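Long-range contacts in glucuronan lyase A (Trichoderma reesei, PDB 2ZZJ), which is an endo-beta-1,4-glucuronan lyase, an enzyme of polysaccharide lyase family 20 that probably cleaves glucuronan chains by beta-elimination and carries a bound calcium ion: residues K39-Y44 with F216-Y221; R51-V56 with G198-S203; A94-A99 with D189-Q194; A99-D104 with Y128-C133. All blocks are in the same frame, centred on the assembly; numbering follows the deposited sequence.

How the contacts relate
Contacts 1 and 2 are buried and strand-paired, one in each of the two antiparallel sheets of the beta-jelly roll. They meet across the sandwich, where Ser54 OG of contact 2 probably bonds to Thr41 O of contact 1. Contacts 3 and 4 lie farther from the centre of the chain and are only partly buried. Contact 3 ties ends of two strands in the sheet that also holds contact 2; contact 4 joins two loops by a disulfide. These two share Ala99, and a salt bridge from Asp189 to Arg129 connects them. Paired backbone bonds carry the inner two contacts, while the outer two rely on the salt bridge of contact 3 and the disulfide of contact 4.

Contact 1 (K39-Y44 with F216-Y221); sequences KMTQTY and FRQVWY
Lys39 sends CG anti to its backbone N (chi1 -179°), while Trp220 turns its CG beside its own N (chi1 -70°), and the two side chains run side by side in the same direction. The strands beneath them, 39-43 and 216-221, are antiparallel neighbours in one sheet of the jelly roll. Met40 and Val219 form a hydrogen-bonded pair, with Met40 N to Val219 O at 2.8 Å and Val219 N returning to Met40 O. Gln42 and Arg217 repeat the pattern two residues on, Arg217 N reaching Gln42 O at 2.9 Å.

On the face that carries Lys39, Thr41 and Thr43, the methylene chain of the lysine lies over the indole. Its CG sits over one face, 3.9 Å from the centroid of the Trp220 five-membered ring and offset toward the rim, a CH-pi contact. Arg75 makes a cation-pi contact with the same tryptophan. An alanine in place of Trp220 would probably leave the Lys39 methylenes without the ring they lie on and Arg75 without its aromatic partner. Farther along, Phe216 CE1 comes 3.7 Å from Thr41 CB, while Thr41 OG1 bonds to Thr23.

The face of Met40 and Val219 turns inward, toward Leu199 of the opposing sheet. There Met40 crosses Tyr221 at about a right angle, a Met-aromatic contact with the sulfur oblique to the ring. The phenol hydroxyl bonds to Ile89 O, and Met40 SD lies 3.7 Å from Tyr221 CD2.

Contact 2 (R51-V56 with G198-S203); sequences RYHSEV and GLYANS
Gly198 meets Glu55 where the chain turns a corner, and its CA lies 3.2 Å from Ser54 O. A side chain here would collide with Ser54 and Glu55, and the backbone angles by themselves call for glycine. Water 2 donates to both Gly198 O and Glu55 OE2. Leu199 forms an antiparallel hydrogen-bonded pair with Ser54: Ser54 N reaches Leu199 O at 2.7 Å, whereas the return bond is weak.

Tyr200 has CG anti to its backbone N (chi1 168°), and its ring forms an offset stack with His53, centroids 3.7 Å apart and planes at 9°. His53 NE2 sits over the centre of the phenol ring, 3.2 Å above its plane; Asn202 CB lies over the opposite face. Beyond the stack, Arg51 CD comes 3.6 Å from Tyr200 OH. Ala201, the centre of an inverse gamma turn, donates from N to Tyr52 O at 2.9 Å, and its CB touches Tyr52 CB.

His53 ND1 bonds to Glu19, while Glu55 OE1 bridges to Arg17 and Arg196 and its OE2 bonds to Gln91. The two arginines would balance the charge of the Glu55 carboxylate, which is held through both oxygens beside the ring stack.

Contact 3 (A94-A99 with D189-Q194); sequences ANRPGA and DDSVFQ
Ala94 and Phe193 bring the two backbones together, their CA atoms 4.3 Å apart, on the adjacent strands 86-95 and 192-197 of one jelly-roll sheet. Past Asn95 the first segment leaves its strand and folds into a type II beta turn from Arg96 to Ala99, with Gly98 at a position that calls for glycine. The second comes in through a loop, and Asp189 makes an Asx turn there, its OD1 accepting from Ser191 N. Water 3 joins the segments beside the strands, accepting from Asn95 N and donating to Val192 O.

The apolar part is compact: Ala94 CB sits over the centre of the Phe193 ring, 3.6 Å from the centroid and 13° off its normal, in a CH-pi contact. Tyr62 stacks on this phenylalanine as well.

The polar part is a side-on salt bridge. A bend at chi3 (77°) turns Arg96 NE to Asp189 OD2 at 2.9 Å; NH2 closes on the same oxygen at the same distance. That oxygen lies in the guanidinium plane; NE is met by the syn lone pair of OD2, while NH2 approaches OD2 from above the carboxylate plane. Arg129 NH2 also bridges to OD2, and the single carboxylate probably eases the repulsion between the two arginines. An alanine in place of Asp189 would probably leave Arg96 and Arg129 close together without their shared negative charge, and Ser191 OG and N without their common acceptor, the hydroxyl free to turn.

Ser191 OG donates to Asp189 OD1 at 2.7 Å, reaching it from the same face of the carboxylate as Ser191 N.

Contact 4 (A99-D104 with Y128-C133); sequences AGCGGD and YRQPNC
Ala99 O takes the shortest polar bond between these two loops, from Gln130 N at 2.9 Å and nearly straight, with an N-H...O angle of 169°. The Gln130 side chain adds a second bond. A bend at chi2 (-68°) sets its CD 3.8 Å from Gly100 O, and NE2 donates to Gly100 O at 3.1 Å from above the carbonyl plane. Gly100 has positive phi, and a side chain on it would run into Gln130 CG.

Between the loops lies the disulfide, Cys101 SG to Cys133 SG at 2.1 Å with a chi3 of -86°, close to the relaxed right-angled torsion. Cys101 also packs on Tyr128: its CB stands over the centre of the phenol ring, 3.6 Å from the centroid, and its SG lies over the same ring at 4.6 Å. Arg135 makes a cation-pi contact with this tyrosine. Tyr128 OH is 2.6 Å from water 4, which also lies 2.8 Å from Asp104 O.

Ala99 CB lies over one face of the Arg129 guanidinium, whose NH2 is committed to Asp189, and Tyr128 O accepts from Arg96. The backbone and side-chain bonds of Gln130 and the packing of Cys101 on Tyr128 would limit how the loops can shift. The disulfide closes the loop after strand 86-95 onto the loop after strand 118-126 by a covalent bond that, unlike the two hydrogen bonds beside it, cannot be exchanged for water.

Contact 1 (K39-Y44 with F216-Y221)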
loop_
_atom_site.group_PDB
_atom_site.type_symbol
_atom_site.label_atom_id
_atom_site.label_comp_id
_atom_site.label_asym_id
_atom_site.label_seq_id
_atom_site.Cartn_x
_atom_site.Cartn_y
_atom_site.Cartn_z
ATOM N N LYS A 39 12.864 -1.772 -7.601
ATOM C CA LYS A 39 13.498 -1.697 -6.281
ATOM C C LYS A 39 13.225 -0.316 -5.694
ATOM O O LYS A 39 13.516 0.700 -6.334
ATOM C CB LYS A 39 15.008 -1.927 -6.388
ATOM C CG LYS A 39 15.717 -1.877 -5.034
ATOM C CD LYS A 39 17.207 -2.187 -5.152
ATOM C CE LYS A 39 17.915 -1.123 -5.995
ATOM N NZ LYS A 39 19.404 -1.232 -5.716
ATOM N N MET A 40 12.644 -0.268 -4.493
ATOM C CA MET A 40 12.394 0.989 -3.793
ATOM C C MET A 40 13.331 1.042 -2.593
ATOM O O MET A 40 13.440 0.055 -1.853
ATOM C CB MET A 40 10.950 1.076 -3.269
ATOM C CG MET A 40 9.890 1.463 -4.318
ATOM S SD MET A 40 9.883 0.356 -5.705
ATOM C CE MET A 40 8.234 0.708 -6.326
ATOM N N THR A 41 14.008 2.169 -2.407
ATOM C CA THR A 41 14.849 2.358 -1.197
ATOM C C THR A 41 14.535 3.672 -0.503
ATOM O O THR A 41 14.067 4.655 -1.146
ATOM C CB THR A 41 16.376 2.240 -1.489
ATOM O OG1 THR A 41 16.882 3.483 -2.008
ATOM C CG2 THR A 41 16.654 1.105 -2.455
ATOM N N GLN A 42 14.752 3.691 0.809
ATOM C CA GLN A 42 14.679 4.931 1.578
ATOM C C GLN A 42 15.826 4.983 2.587
ATOM O O GLN A 42 16.301 3.943 3.053
ATOM C CB GLN A 42 13.341 5.086 2.306
ATOM C CG GLN A 42 12.259 5.803 1.464
ATOM C CD GLN A 42 12.650 7.279 1.247
ATOM O OE1 GLN A 42 13.477 7.819 1.999
ATOM N NE2 GLN A 42 12.074 7.923 0.223
ATOM N N THR A 43 16.283 6.190 2.904
ATOM C CA THR A 43 17.461 6.361 3.762
ATOM C C THR A 43 17.129 7.376 4.828
ATOM O O THR A 43 16.704 8.504 4.520
ATOM C CB THR A 43 18.705 6.846 2.953
ATOM O OG1 THR A 43 19.045 5.892 1.944
ATOM C CG2 THR A 43 19.931 7.053 3.879
ATOM N N TYR A 44 17.288 6.985 6.083
ATOM C CA TYR A 44 16.971 7.878 7.191
ATOM C C TYR A 44 18.056 8.962 7.214
ATOM O O TYR A 44 19.224 8.648 6.995
ATOM C CB TYR A 44 16.968 7.120 8.535
ATOM C CG TYR A 44 16.515 7.991 9.697
ATOM C CD1 TYR A 44 15.199 8.453 9.783
ATOM C CD2 TYR A 44 17.421 8.383 10.703
ATOM C CE1 TYR A 44 14.787 9.274 10.844
ATOM C CE2 TYR A 44 17.018 9.205 11.761
ATOM C CZ TYR A 44 15.722 9.653 11.827
ATOM O OH TYR A 44 15.317 10.461 12.875
ATOM N N PHE A 216 19.035 2.403 6.023
ATOM C CA PHE A 216 18.886 2.184 4.595
ATOM C C PHE A 216 17.982 0.976 4.382
ATOM O O PHE A 216 18.378 -0.167 4.654
ATOM C CB PHE A 216 20.242 1.939 3.943
ATOM C CG PHE A 216 20.176 1.681 2.460
ATOM C CD1 PHE A 216 19.654 2.651 1.592
ATOM C CD2 PHE A 216 20.692 0.488 1.915
ATOM C CE1 PHE A 216 19.622 2.439 0.188
ATOM C CE2 PHE A 216 20.649 0.269 0.545
ATOM C CZ PHE A 216 20.097 1.244 -0.321
ATOM N N ARG A 217 16.792 1.236 3.868
ATOM C CA ARG A 217 15.751 0.206 3.782
ATOM C C ARG A 217 15.450 -0.100 2.327
ATOM O O ARG A 217 15.356 0.823 1.529
ATOM C CB ARG A 217 14.491 0.684 4.489
ATOM C CG ARG A 217 14.632 0.847 6.026
ATOM C CD ARG A 217 14.475 -0.530 6.687
ATOM N NE ARG A 217 14.790 -0.506 8.119
ATOM C CZ ARG A 217 14.433 -1.459 8.975
ATOM N NH1 ARG A 217 13.717 -2.520 8.551
ATOM N NH2 ARG A 217 14.757 -1.334 10.270
ATOM N N GLN A 218 15.279 -1.379 1.989
ATOM C CA GLN A 218 15.037 -1.797 0.591
ATOM C C GLN A 218 13.874 -2.783 0.468
ATOM O O GLN A 218 13.811 -3.779 1.206
ATOM C CB GLN A 218 16.264 -2.462 -0.017
ATOM C CG GLN A 218 17.596 -1.710 0.218
ATOM C CD GLN A 218 18.744 -2.515 -0.252
ATOM O OE1 GLN A 218 19.426 -3.174 0.538
ATOM N NE2 GLN A 218 18.967 -2.489 -1.548
ATOM N N VAL A 219 12.978 -2.515 -0.486
ATOM C CA VAL A 219 11.825 -3.389 -0.761
ATOM C C VAL A 219 11.685 -3.458 -2.290
ATOM O O VAL A 219 11.811 -2.413 -2.960
ATOM C CB VAL A 219 10.515 -2.860 -0.135
ATOM C CG1 VAL A 219 9.337 -3.879 -0.462
ATOM C CG2 VAL A 219 10.668 -2.662 1.394
ATOM N N TRP A 220 11.483 -4.658 -2.831
ATOM C CA TRP A 220 11.291 -4.875 -4.263
ATOM C C TRP A 220 9.806 -5.141 -4.537
ATOM O O TRP A 220 9.098 -5.638 -3.641
ATOM C CB TRP A 220 12.102 -6.069 -4.741
ATOM C CG TRP A 220 13.586 -5.849 -4.759
ATOM C CD1 TRP A 220 14.382 -5.653 -5.865
ATOM C CD2 TRP A 220 14.448 -5.774 -3.634
ATOM N NE1 TRP A 220 15.717 -5.493 -5.481
ATOM C CE2 TRP A 220 15.769 -5.562 -4.117
ATOM C CE3 TRP A 220 14.243 -5.869 -2.257
ATOM C CZ2 TRP A 220 16.855 -5.428 -3.264
ATOM C CZ3 TRP A 220 15.355 -5.766 -1.406
ATOM C CH2 TRP A 220 16.627 -5.543 -1.914
ATOM N N TYR A 221 9.347 -4.810 -5.754
ATOM C CA TYR A 221 7.968 -5.034 -6.163
ATOM C C TYR A 221 7.931 -5.597 -7.563
ATOM O O TYR A 221 8.833 -5.328 -8.378
ATOM C CB TYR A 221 7.201 -3.709 -6.192
ATOM C CG TYR A 221 6.966 -3.122 -4.833
ATOM C CD1 TYR A 221 5.760 -3.365 -4.162
ATOM C CD2 TYR A 221 7.929 -2.351 -4.213
ATOM C CE1 TYR A 221 5.517 -2.813 -2.865
ATOM C CE2 TYR A 221 7.713 -1.804 -2.912
ATOM C CZ TYR A 221 6.507 -2.032 -2.278
ATOM O OH TYR A 221 6.320 -1.437 -1.051
#

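Contact 2 (R51-V56 with G198-S203)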
loop_
_atom_site.group_PDB
_atom_site.type_symbol
_atom_site.label_atom_id
_atom_site.label_comp_id
_atom_site.label_asym_id
_atom_site.label_seq_id
_atom_site.Cartn_x
_atom_site.Cartn_y
_atom_site.Cartn_z
ATOM N N ARG A 51 8.988 13.825 4.744
ATOM C CA ARG A 51 8.512 12.432 4.699
ATOM C C ARG A 51 9.367 11.577 3.788
ATOM O O ARG A 51 10.260 12.081 3.113
ATOM C CB ARG A 51 7.010 12.368 4.367
ATOM C CG ARG A 51 6.150 12.836 5.531
ATOM C CD ARG A 51 4.669 12.751 5.264
ATOM N NE ARG A 51 3.838 13.206 6.394
ATOM C CZ ARG A 51 3.533 14.483 6.636
ATOM N NH1 ARG A 51 3.986 15.441 5.829
ATOM N NH2 ARG A 51 2.755 14.813 7.669
ATOM N N TYR A 52 9.125 10.262 3.809
ATOM C CA TYR A 52 10.055 9.312 3.238
ATOM C C TYR A 52 9.296 8.329 2.338
ATOM O O TYR A 52 9.244 7.127 2.619
ATOM C CB TYR A 52 10.717 8.537 4.374
ATOM C CG TYR A 52 11.739 9.292 5.226
ATOM C CD1 TYR A 52 13.079 9.354 4.851
ATOM C CD2 TYR A 52 11.365 9.865 6.463
ATOM C CE1 TYR A 52 14.044 10.020 5.672
ATOM C CE2 TYR A 52 12.319 10.518 7.283
ATOM C CZ TYR A 52 13.637 10.584 6.873
ATOM O OH TYR A 52 14.575 11.207 7.692
ATOM N N HIS A 53 8.708 8.850 1.262
ATOM C CA HIS A 53 7.975 8.023 0.285
ATOM C C HIS A 53 8.880 7.651 -0.870
ATOM O O HIS A 53 9.474 8.525 -1.517
ATOM C CB HIS A 53 6.843 8.818 -0.364
ATOM C CG HIS A 53 5.747 9.230 0.551
ATOM N ND1 HIS A 53 5.771 10.422 1.248
ATOM C CD2 HIS A 53 4.541 8.670 0.802
ATOM C CE1 HIS A 53 4.641 10.562 1.908
ATOM N NE2 HIS A 53 3.874 9.516 1.653
ATOM N N SER A 54 8.963 6.362 -1.176
ATOM C CA SER A 54 9.526 5.920 -2.468
ATOM C C SER A 54 8.445 5.038 -3.111
ATOM O O SER A 54 8.322 3.865 -2.767
ATOM C CB SER A 54 10.822 5.140 -2.284
ATOM O OG SER A 54 11.905 5.978 -1.938
ATOM N N GLU A 55 7.641 5.607 -4.011
ATOM C CA GLU A 55 6.397 4.967 -4.469
ATOM C C GLU A 55 6.193 5.165 -5.979
ATOM O O GLU A 55 6.788 6.084 -6.588
ATOM C CB GLU A 55 5.165 5.573 -3.750
ATOM C CG GLU A 55 5.023 5.206 -2.250
ATOM C CD GLU A 55 3.915 5.979 -1.554
ATOM O OE1 GLU A 55 3.711 7.185 -1.884
ATOM O OE2 GLU A 55 3.235 5.386 -0.683
ATOM N N VAL A 56 5.381 4.286 -6.566
ATOM C CA VAL A 56 4.872 4.498 -7.912
ATOM C C VAL A 56 3.365 4.536 -7.827
ATOM O O VAL A 56 2.767 3.823 -7.010
ATOM C CB VAL A 56 5.345 3.436 -8.892
ATOM C CG1 VAL A 56 6.863 3.592 -9.109
ATOM C CG2 VAL A 56 4.999 1.980 -8.350
ATOM N N GLY A 198 4.877 0.913 -2.832
ATOM C CA GLY A 198 6.219 1.396 -2.578
ATOM C C GLY A 198 6.536 1.565 -1.110
ATOM O O GLY A 198 5.640 1.514 -0.254
ATOM N N LEU A 199 7.821 1.782 -0.848
ATOM C CA LEU A 199 8.310 1.877 0.535
ATOM C C LEU A 199 8.048 3.290 1.026
ATOM O O LEU A 199 8.613 4.265 0.483
ATOM C CB LEU A 199 9.809 1.560 0.573
ATOM C CG LEU A 199 10.483 1.765 1.953
ATOM C CD1 LEU A 199 9.808 0.905 3.080
ATOM C CD2 LEU A 199 11.929 1.413 1.802
ATOM N N TYR A 200 7.212 3.391 2.047
ATOM C CA TYR A 200 6.894 4.660 2.695
ATOM C C TYR A 200 7.213 4.550 4.176
ATOM O O TYR A 200 6.494 3.900 4.948
ATOM C CB TYR A 200 5.431 5.041 2.414
ATOM C CG TYR A 200 4.875 6.182 3.257
ATOM C CD1 TYR A 200 5.682 7.266 3.611
ATOM C CD2 TYR A 200 3.530 6.215 3.622
ATOM C CE1 TYR A 200 5.169 8.335 4.361
ATOM C CE2 TYR A 200 3.004 7.271 4.396
ATOM C CZ TYR A 200 3.838 8.331 4.733
ATOM O OH TYR A 200 3.359 9.381 5.483
ATOM N N ALA A 201 8.339 5.119 4.564
ATOM C CA ALA A 201 8.839 4.901 5.917
ATOM C C ALA A 201 8.177 5.914 6.808
ATOM O O ALA A 201 8.779 6.926 7.172
ATOM C CB ALA A 201 10.369 5.007 5.939
ATOM N N ASN A 202 6.908 5.676 7.117
ATOM C CA ASN A 202 6.088 6.711 7.751
ATOM C C ASN A 202 6.406 6.980 9.240
ATOM O O ASN A 202 6.335 8.123 9.728
ATOM C CB ASN A 202 4.585 6.479 7.518
ATOM C CG ASN A 202 4.098 5.097 7.928
ATOM O OD1 ASN A 202 4.846 4.137 7.982
ATOM N ND2 ASN A 202 2.801 4.988 8.139
ATOM N N SER A 203 6.769 5.928 9.962
ATOM C CA SER A 203 7.088 6.077 11.384
ATOM C C SER A 203 8.333 6.920 11.630
ATOM O O SER A 203 8.451 7.535 12.715
ATOM C CB SER A 203 7.234 4.714 12.057
ATOM O OG SER A 203 5.964 4.116 12.254
HETATM O O HOH W 1 7.731 9.616 6.410
HETATM O O HOH W 2 3.377 2.920 0.514
#

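Contact 3 (A94-A99 with D189-Q194)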
loop_
_atom_site.group_PDB
_atom_site.type_symbol
_atom_site.label_atom_id
_atom_site.label_comp_id
_atom_site.label_asym_id
_atom_site.label_seq_id
_atom_site.Cartn_x
_atom_site.Cartn_y
_atom_site.Cartn_z
ATOM N N ALA A 94 -6.438 9.596 -1.642
ATOM C CA ALA A 94 -7.097 10.618 -2.463
ATOM C C ALA A 94 -6.748 12.008 -1.957
ATOM O O ALA A 94 -6.630 12.219 -0.749
ATOM C CB ALA A 94 -8.578 10.454 -2.404
ATOM N N ASN A 95 -6.608 12.942 -2.884
ATOM C CA ASN A 95 -6.590 14.351 -2.548
ATOM C C ASN A 95 -8.020 14.855 -2.640
ATOM O O ASN A 95 -8.698 14.684 -3.672
ATOM C CB ASN A 95 -5.673 15.129 -3.486
ATOM C CG ASN A 95 -5.516 16.589 -3.072
ATOM O OD1 ASN A 95 -5.621 16.930 -1.894
ATOM N ND2 ASN A 95 -5.249 17.442 -4.035
ATOM N N ARG A 96 -8.484 15.430 -1.534
ATOM C CA ARG A 96 -9.860 15.821 -1.380
ATOM C C ARG A 96 -9.906 17.317 -1.024
ATOM O O ARG A 96 -10.350 17.667 0.083
ATOM C CB ARG A 96 -10.478 14.996 -0.261
ATOM C CG ARG A 96 -10.606 13.537 -0.591
ATOM C CD ARG A 96 -10.924 12.723 0.611
ATOM N NE ARG A 96 -12.319 12.806 1.039
ATOM C CZ ARG A 96 -12.704 13.258 2.235
ATOM N NH1 ARG A 96 -11.790 13.672 3.112
ATOM N NH2 ARG A 96 -14.000 13.268 2.563
ATOM N N PRO A 97 -9.483 18.195 -1.966
ATOM C CA PRO A 97 -9.235 19.619 -1.656
ATOM C C PRO A 97 -10.536 20.319 -1.244
ATOM O O PRO A 97 -11.558 20.192 -1.943
ATOM C CB PRO A 97 -8.695 20.196 -2.968
ATOM C CG PRO A 97 -8.416 19.011 -3.871
ATOM C CD PRO A 97 -9.313 17.914 -3.405
ATOM N N GLY A 98 -10.488 20.995 -0.088
ATOM C CA GLY A 98 -11.648 21.636 0.517
ATOM C C GLY A 98 -12.390 20.800 1.547
ATOM O O GLY A 98 -13.415 21.251 2.080
ATOM N N ALA A 99 -11.907 19.583 1.835
ATOM C CA ALA A 99 -12.568 18.740 2.854
ATOM C C ALA A 99 -12.448 19.400 4.232
ATOM O O ALA A 99 -13.399 19.394 5.045
ATOM C CB ALA A 99 -11.973 17.312 2.885
ATOM N N ASP A 189 -18.000 9.639 0.217
ATOM C CA ASP A 189 -17.978 10.498 -0.981
ATOM C C ASP A 189 -17.504 9.757 -2.266
ATOM O O ASP A 189 -17.306 8.537 -2.242
ATOM C CB ASP A 189 -17.177 11.789 -0.755
ATOM C CG ASP A 189 -15.677 11.551 -0.664
ATOM O OD1 ASP A 189 -15.169 10.521 -1.213
ATOM O OD2 ASP A 189 -14.992 12.423 -0.066
ATOM N N ASP A 190 -17.316 10.496 -3.357
ATOM C CA ASP A 190 -16.987 9.897 -4.668
ATOM C C ASP A 190 -15.592 10.309 -5.185
ATOM O O ASP A 190 -15.342 10.353 -6.389
ATOM C CB ASP A 190 -18.065 10.238 -5.713
ATOM C CG ASP A 190 -19.474 9.887 -5.256
ATOM O OD1 ASP A 190 -19.696 8.824 -4.635
ATOM O OD2 ASP A 190 -20.389 10.692 -5.534
ATOM N N SER A 191 -14.679 10.623 -4.264
ATOM C CA SER A 191 -13.287 10.904 -4.634
ATOM C C SER A 191 -12.721 9.659 -5.349
ATOM O O SER A 191 -13.138 8.548 -5.063
ATOM C CB SER A 191 -12.432 11.178 -3.377
ATOM O OG SER A 191 -13.142 11.887 -2.348
ATOM N N VAL A 192 -11.793 9.868 -6.272
ATOM C CA VAL A 192 -11.059 8.762 -6.887
ATOM C C VAL A 192 -9.731 8.638 -6.132
ATOM O O VAL A 192 -8.956 9.580 -6.080
ATOM C CB VAL A 192 -10.840 8.974 -8.399
ATOM C CG1 VAL A 192 -9.973 7.849 -8.987
ATOM C CG2 VAL A 192 -12.190 9.039 -9.126
ATOM N N PHE A 193 -9.525 7.481 -5.512
ATOM C CA PHE A 193 -8.312 7.208 -4.715
ATOM C C PHE A 193 -7.263 6.579 -5.612
ATOM O O PHE A 193 -7.587 5.661 -6.395
ATOM C CB PHE A 193 -8.655 6.211 -3.643
ATOM C CG PHE A 193 -9.345 6.810 -2.436
ATOM C CD1 PHE A 193 -8.611 7.088 -1.281
ATOM C CD2 PHE A 193 -10.731 7.083 -2.448
ATOM C CE1 PHE A 193 -9.243 7.617 -0.145
ATOM C CE2 PHE A 193 -11.384 7.608 -1.309
ATOM C CZ PHE A 193 -10.647 7.887 -0.167
ATOM N N GLN A 194 -6.022 7.042 -5.491
ATOM C CA GLN A 194 -4.894 6.434 -6.189
ATOM C C GLN A 194 -4.563 5.113 -5.509
ATOM O O GLN A 194 -4.862 4.925 -4.334
ATOM C CB GLN A 194 -3.660 7.315 -6.097
ATOM C CG GLN A 194 -3.864 8.774 -6.462
ATOM C CD GLN A 194 -2.620 9.552 -6.249
ATOM O OE1 GLN A 194 -1.766 9.176 -5.441
ATOM N NE2 GLN A 194 -2.488 10.668 -6.968
HETATM O O HOH W 3 -7.080 12.092 -5.456
#

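Contact 4 (A99-D104 with Y128-C133)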
loop_
_atom_site.group_PDB
_atom_site.type_symbol
_atom_site.label_atom_id
_atom_site.label_comp_id
_atom_site.label_asym_id
_atom_site.label_seq_id
_atom_site.Cartn_x
_atom_site.Cartn_y
_atom_site.Cartn_z
ATOM N N ALA A 99 -11.907 19.583 1.835
ATOM C CA ALA A 99 -12.568 18.740 2.854
ATOM C C ALA A 99 -12.448 19.400 4.232
ATOM O O ALA A 99 -13.399 19.394 5.045
ATOM C CB ALA A 99 -11.973 17.312 2.885
ATOM N N GLY A 100 -11.265 19.947 4.489
ATOM C CA GLY A 100 -11.041 20.808 5.638
ATOM C C GLY A 100 -10.792 20.094 6.948
ATOM O O GLY A 100 -10.803 20.738 8.014
ATOM N N CYS A 101 -10.601 18.768 6.874
ATOM C CA CYS A 101 -10.241 17.953 8.026
ATOM C C CYS A 101 -8.739 17.669 8.078
ATOM O O CYS A 101 -8.097 17.477 7.047
ATOM C CB CYS A 101 -11.012 16.643 8.005
ATOM S SG CYS A 101 -12.802 16.905 7.994
ATOM N N GLY A 102 -8.185 17.659 9.289
ATOM C CA GLY A 102 -6.746 17.426 9.489
ATOM C C GLY A 102 -5.831 18.452 8.840
ATOM O O GLY A 102 -6.279 19.504 8.372
ATOM N N GLY A 103 -4.539 18.134 8.801
ATOM C CA GLY A 103 -3.499 19.085 8.409
ATOM C C GLY A 103 -3.343 19.387 6.932
ATOM O O GLY A 103 -2.721 20.388 6.570
ATOM N N ASP A 104 -3.857 18.507 6.073
ATOM C CA ASP A 104 -4.016 18.817 4.642
ATOM C C ASP A 104 -5.197 18.026 4.101
ATOM O O ASP A 104 -5.964 17.444 4.881
ATOM C CB ASP A 104 -2.737 18.572 3.837
ATOM C CG ASP A 104 -2.351 17.099 3.767
ATOM O OD1 ASP A 104 -3.226 16.223 3.968
ATOM O OD2 ASP A 104 -1.164 16.827 3.488
ATOM N N TYR A 128 -15.248 12.446 7.347
ATOM C CA TYR A 128 -14.014 13.240 7.223
ATOM C C TYR A 128 -14.157 14.454 6.303
ATOM O O TYR A 128 -13.303 14.720 5.443
ATOM C CB TYR A 128 -12.862 12.357 6.732
ATOM C CG TYR A 128 -11.470 12.828 7.115
ATOM C CD1 TYR A 128 -11.086 12.912 8.455
ATOM C CD2 TYR A 128 -10.518 13.153 6.141
ATOM C CE1 TYR A 128 -9.790 13.316 8.816
ATOM C CE2 TYR A 128 -9.217 13.545 6.495
ATOM C CZ TYR A 128 -8.869 13.629 7.839
ATOM O OH TYR A 128 -7.594 14.014 8.211
ATOM N N ARG A 129 -15.246 15.201 6.477
ATOM C CA ARG A 129 -15.435 16.426 5.699
ATOM C C ARG A 129 -16.190 17.412 6.570
ATOM O O ARG A 129 -17.193 17.033 7.210
ATOM C CB ARG A 129 -16.248 16.150 4.432
ATOM C CG ARG A 129 -16.426 17.356 3.536
ATOM C CD ARG A 129 -17.186 17.007 2.278
ATOM N NE ARG A 129 -16.462 16.046 1.449
ATOM C CZ ARG A 129 -15.467 16.366 0.631
ATOM N NH1 ARG A 129 -15.051 17.624 0.516
ATOM N NH2 ARG A 129 -14.880 15.414 -0.078
ATOM N N GLN A 130 -15.704 18.654 6.609
ATOM C CA GLN A 130 -16.413 19.746 7.309
ATOM C C GLN A 130 -17.852 19.865 6.795
ATOM O O GLN A 130 -18.082 19.806 5.581
ATOM C CB GLN A 130 -15.682 21.082 7.136
ATOM C CG GLN A 130 -14.294 21.142 7.798
ATOM C CD GLN A 130 -14.344 21.117 9.324
ATOM O OE1 GLN A 130 -15.421 21.087 9.939
ATOM N NE2 GLN A 130 -13.175 21.136 9.944
ATOM N N PRO A 131 -18.830 20.059 7.711
ATOM C CA PRO A 131 -18.713 20.355 9.149
ATOM C C PRO A 131 -18.755 19.134 10.094
ATOM O O PRO A 131 -19.190 19.267 11.260
ATOM C CB PRO A 131 -19.943 21.243 9.397
ATOM C CG PRO A 131 -21.014 20.689 8.422
ATOM C CD PRO A 131 -20.246 19.972 7.292
ATOM N N ASN A 132 -18.306 17.966 9.611
ATOM C CA ASN A 132 -18.210 16.748 10.434
ATOM C C ASN A 132 -17.004 15.885 10.032
ATOM O O ASN A 132 -17.091 15.086 9.084
ATOM C CB ASN A 132 -19.510 15.927 10.341
ATOM C CG ASN A 132 -19.445 14.622 11.119
ATOM O OD1 ASN A 132 -18.743 14.512 12.134
ATOM N ND2 ASN A 132 -20.189 13.617 10.646
ATOM N N CYS A 133 -15.891 16.045 10.749
ATOM C CA CYS A 133 -14.650 15.306 10.445
ATOM C C CYS A 133 -14.590 13.925 11.058
ATOM O O CYS A 133 -13.551 13.275 11.017
ATOM C CB CYS A 133 -13.418 16.093 10.872
ATOM S SG CYS A 133 -13.200 17.574 9.901
HETATM O O HOH W 4 -6.124 15.047 6.342
#